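Local structure of ubiquitin-conjugating enzyme E2-21 kDa (Pichia angusta, 5NL8) at residues 57-65 / 102-110. The protein acts as an E2 enzyme that attaches ubiquitin to other proteins and is probably required for peroxisome biogenesis. Numbering follows the deposited sequence.
Sequences PFEDALWKL and RKVCYKMPH
Trp63 lies between Met108 and Cys105: Met108 CE sits over one face of the indole, 3.4 Å from the centroid of the five-membered ring in a CH-pi contact, while Cys105 CB packs on the opposite face, toward the rim. At the ring edge NE1 donates a nearly straight hydrogen bond to Lys107 O (3.2 Å, 170°), in the indole plane but well above the carbonyl plane of its acceptor. The methionine chain turns back on itself at its last two torsions, which brings its methyl over Trp63 while SD faces Phe58 CE1, 3.7 Å away, an oblique Met-aromatic contact. Pro109 O lies at the Phe58 ring edge, shared between CE1 and CZ, and CZ also comes within 3.7 Å of His110 CD2, the Phe58 and His110 rings inclined at 40°. Farther along, Cys105 N donates a hydrogen bond to Leu62 O, 3.0 Å. This is the one direct backbone hydrogen bond between 57-65 and 102-110; one water on either side of it bridges Leu62 N to Lys103 O and Lys64 N to Cys105 O. Behind these groups, helix 168-181 supplies Val175 to Phe58 and Ile179 to Trp63. His110 opens the His-Pro-Asn motif of E2 enzymes, its imidazole tied at both nitrogens, to Asn112 N and Leu145 O, and about 8 Å between side chains from the predicted thioester cysteine, Cys121. With both faces packed and its N-H engaged, the indole is fixed in rotation, tying strand 62-68 of the UBC fold to the chain leading into that motif.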
loop_
_atom_site.group_PDB
_atom_site.type_symbol
_atom_site.label_atom_id
_atom_site.label_comp_id
_atom_site.label_asym_id
_atom_site.label_seq_id
_atom_site.Cartn_x
_atom_site.Cartn_y
_atom_site.Cartn_z
ATOM N N PRO A 57 -2.050 0.452 -14.331
ATOM C CA PRO A 57 -3.510 0.553 -14.215
ATOM C C PRO A 57 -3.961 1.109 -12.864
ATOM O O PRO A 57 -5.128 1.467 -12.712
ATOM C CB PRO A 57 -3.980 -0.896 -14.399
ATOM C CG PRO A 57 -2.771 -1.738 -14.143
ATOM C CD PRO A 57 -1.612 -0.925 -14.613
ATOM N N PHE A 58 -3.045 1.196 -11.905
ATOM C CA PHE A 58 -3.371 1.700 -10.575
ATOM C C PHE A 58 -3.189 3.213 -10.461
ATOM O O PHE A 58 -3.428 3.783 -9.398
ATOM C CB PHE A 58 -2.504 1.009 -9.515
ATOM C CG PHE A 58 -2.663 -0.486 -9.471
ATOM C CD1 PHE A 58 -3.647 -1.072 -8.689
ATOM C CD2 PHE A 58 -1.822 -1.307 -10.204
ATOM C CE1 PHE A 58 -3.792 -2.449 -8.646
ATOM C CE2 PHE A 58 -1.964 -2.684 -10.164
ATOM C CZ PHE A 58 -2.950 -3.254 -9.385
ATOM N N GLU A 59 -2.769 3.860 -11.548
ATOM C CA GLU A 59 -2.378 5.273 -11.496
ATOM C C GLU A 59 -3.522 6.199 -11.080
ATOM O O GLU A 59 -4.689 5.924 -11.363
ATOM C CB GLU A 59 -1.820 5.730 -12.853
ATOM C CG GLU A 59 -2.862 5.879 -13.951
ATOM C CD GLU A 59 -2.277 6.419 -15.248
ATOM O OE1 GLU A 59 -3.059 6.688 -16.187
ATOM O OE2 GLU A 59 -1.039 6.576 -15.333
ATOM N N ASP A 60 -3.164 7.288 -10.400
ATOM C CA ASP A 60 -4.113 8.319 -9.971
ATOM C C ASP A 60 -5.243 7.780 -9.095
ATOM O O ASP A 60 -6.415 8.083 -9.317
ATOM C CB ASP A 60 -4.701 9.039 -11.187
ATOM C CG ASP A 60 -3.694 9.941 -11.872
ATOM O OD1 ASP A 60 -2.850 10.536 -11.167
ATOM O OD2 ASP A 60 -3.747 10.057 -13.115
ATOM N N ALA A 61 -4.881 6.980 -8.099
ATOM C CA ALA A 61 -5.829 6.512 -7.097
ATOM C C ALA A 61 -5.064 6.196 -5.826
ATOM O O ALA A 61 -3.890 5.831 -5.884
ATOM C CB ALA A 61 -6.592 5.294 -7.594
ATOM N N LEU A 62 -5.719 6.343 -4.679
ATOM C CA LEU A 62 -5.047 6.173 -3.393
ATOM C C LEU A 62 -5.460 4.888 -2.675
ATOM O O LEU A 62 -6.613 4.461 -2.756
ATOM C CB LEU A 62 -5.327 7.376 -2.491
ATOM C CG LEU A 62 -5.004 8.764 -3.052
ATOM C CD1 LEU A 62 -5.471 9.848 -2.092
ATOM C CD2 LEU A 62 -3.520 8.903 -3.329
ATOM N N TRP A 63 -4.508 4.284 -1.971
ATOM C CA TRP A 63 -4.783 3.128 -1.122
ATOM C C TRP A 63 -4.206 3.308 0.279
ATOM O O TRP A 63 -3.185 3.976 0.470
ATOM C CB TRP A 63 -4.222 1.848 -1.739
ATOM C CG TRP A 63 -5.079 1.286 -2.816
ATOM C CD1 TRP A 63 -6.089 0.382 -2.670
ATOM C CD2 TRP A 63 -5.002 1.589 -4.212
ATOM N NE1 TRP A 63 -6.646 0.096 -3.896
ATOM C CE2 TRP A 63 -5.999 0.825 -4.860
ATOM C CE3 TRP A 63 -4.190 2.425 -4.983
ATOM C CZ2 TRP A 63 -6.205 0.878 -6.238
ATOM C CZ3 TRP A 63 -4.395 2.477 -6.354
ATOM C CH2 TRP A 63 -5.395 1.707 -6.966
ATOM N N LYS A 64 -4.871 2.695 1.253
ATOM C CA LYS A 64 -4.437 2.745 2.641
ATOM C C LYS A 64 -3.714 1.455 3.007
ATOM O O LYS A 64 -4.052 0.375 2.515
ATOM C CB LYS A 64 -5.630 2.971 3.572
ATOM C CG LYS A 64 -5.374 3.931 4.723
ATOM C CD LYS A 64 -6.563 4.871 4.913
ATOM C CE LYS A 64 -6.331 5.880 6.032
ATOM N NZ LYS A 64 -6.210 5.225 7.366
ATOM N N LEU A 65 -2.723 1.576 3.878
ATOM C CA LEU A 65 -1.915 0.441 4.292
ATOM C C LEU A 65 -1.815 0.388 5.805
ATOM O O LEU A 65 -1.822 1.424 6.476
ATOM C CB LEU A 65 -0.506 0.528 3.700
ATOM C CG LEU A 65 -0.301 0.554 2.189
ATOM C CD1 LEU A 65 1.159 0.832 1.896
ATOM C CD2 LEU A 65 -0.721 -0.761 1.564
ATOM N N ARG A 102 -11.063 13.580 0.395
ATOM C CA ARG A 102 -9.964 12.683 0.049
ATOM C C ARG A 102 -10.505 11.268 -0.120
ATOM O O ARG A 102 -10.882 10.631 0.862
ATOM C CB ARG A 102 -8.884 12.716 1.133
ATOM C CG ARG A 102 -7.629 11.917 0.817
ATOM C CD ARG A 102 -6.476 12.328 1.722
ATOM N NE ARG A 102 -6.184 11.309 2.727
ATOM C CZ ARG A 102 -5.589 11.556 3.890
ATOM N NH1 ARG A 102 -5.363 10.568 4.746
ATOM N NH2 ARG A 102 -5.225 12.794 4.198
ATOM N N LYS A 103 -10.566 10.772 -1.352
ATOM C CA LYS A 103 -11.144 9.449 -1.553
ATOM C C LYS A 103 -10.078 8.375 -1.741
ATOM O O LYS A 103 -9.072 8.571 -2.420
ATOM C CB LYS A 103 -12.131 9.446 -2.731
ATOM C CG LYS A 103 -11.525 9.672 -4.105
ATOM C CD LYS A 103 -12.538 9.365 -5.217
ATOM C CE LYS A 103 -13.985 9.509 -4.744
ATOM N NZ LYS A 103 -14.963 8.994 -5.747
ATOM N N VAL A 104 -10.324 7.242 -1.098
ATOM C CA VAL A 104 -9.449 6.089 -1.131
ATOM C C VAL A 104 -10.235 4.880 -1.636
ATOM O O VAL A 104 -11.421 4.727 -1.328
ATOM C CB VAL A 104 -8.863 5.799 0.266
ATOM C CG1 VAL A 104 -7.905 4.627 0.223
ATOM C CG2 VAL A 104 -8.163 7.034 0.807
ATOM N N CYS A 105 -9.581 4.040 -2.431
ATOM C CA CYS A 105 -10.174 2.784 -2.877
ATOM C C CYS A 105 -9.957 1.689 -1.837
ATOM O O CYS A 105 -8.844 1.499 -1.352
ATOM C CB CYS A 105 -9.584 2.357 -4.218
ATOM S SG CYS A 105 -10.249 0.794 -4.834
ATOM N N TYR A 106 -11.017 0.962 -1.499
ATOM C CA TYR A 106 -10.932 -0.018 -0.419
ATOM C C TYR A 106 -11.032 -1.468 -0.889
ATOM O O TYR A 106 -11.460 -2.341 -0.135
ATOM C CB TYR A 106 -12.013 0.260 0.626
ATOM C CG TYR A 106 -11.745 1.506 1.431
ATOM C CD1 TYR A 106 -10.749 1.526 2.396
ATOM C CD2 TYR A 106 -12.482 2.665 1.222
ATOM C CE1 TYR A 106 -10.495 2.660 3.134
ATOM C CE2 TYR A 106 -12.232 3.807 1.957
ATOM C CZ TYR A 106 -11.239 3.797 2.913
ATOM O OH TYR A 106 -10.980 4.924 3.654
ATOM N N LYS A 107 -10.642 -1.712 -2.136
ATOM C CA LYS A 107 -10.443 -3.065 -2.646
ATOM C C LYS A 107 -9.131 -3.081 -3.428
ATOM O O LYS A 107 -8.862 -2.159 -4.194
ATOM C CB LYS A 107 -11.609 -3.505 -3.537
ATOM C CG LYS A 107 -12.950 -3.672 -2.827
ATOM C CD LYS A 107 -13.011 -4.958 -2.009
ATOM C CE LYS A 107 -14.426 -5.215 -1.503
ATOM N NZ LYS A 107 -14.508 -6.418 -0.621
ATOM N N MET A 108 -8.307 -4.107 -3.229
ATOM C CA MET A 108 -7.035 -4.194 -3.948
ATOM C C MET A 108 -6.909 -5.503 -4.725
ATOM O O MET A 108 -6.521 -6.531 -4.170
ATOM C CB MET A 108 -5.855 -4.035 -2.979
ATOM C CG MET A 108 -4.478 -4.359 -3.579
ATOM S SD MET A 108 -4.147 -3.599 -5.185
ATOM C CE MET A 108 -3.921 -1.897 -4.693
ATOM N N PRO A 109 -7.250 -5.467 -6.022
ATOM C CA PRO A 109 -7.069 -6.616 -6.915
ATOM C C PRO A 109 -5.661 -6.648 -7.503
ATOM O O PRO A 109 -5.304 -5.816 -8.341
ATOM C CB PRO A 109 -8.123 -6.384 -7.997
ATOM C CG PRO A 109 -8.260 -4.908 -8.061
ATOM C CD PRO A 109 -7.967 -4.363 -6.685
ATOM N N HIS A 110 -4.868 -7.613 -7.058
ATOM C CA HIS A 110 -3.468 -7.682 -7.438
ATOM C C HIS A 110 -2.962 -9.103 -7.240
ATOM O O HIS A 110 -3.330 -9.761 -6.268
ATOM C CB HIS A 110 -2.641 -6.688 -6.610
ATOM C CG HIS A 110 -1.211 -6.579 -7.034
ATOM N ND1 HIS A 110 -0.262 -7.527 -6.707
ATOM C CD2 HIS A 110 -0.560 -5.628 -7.747
ATOM C CE1 HIS A 110 0.907 -7.164 -7.207
ATOM N NE2 HIS A 110 0.754 -6.016 -7.838
HETATM O O HOH W 1 -8.241 7.334 -4.641
HETATM O O HOH W 2 -7.146 0.765 0.769
#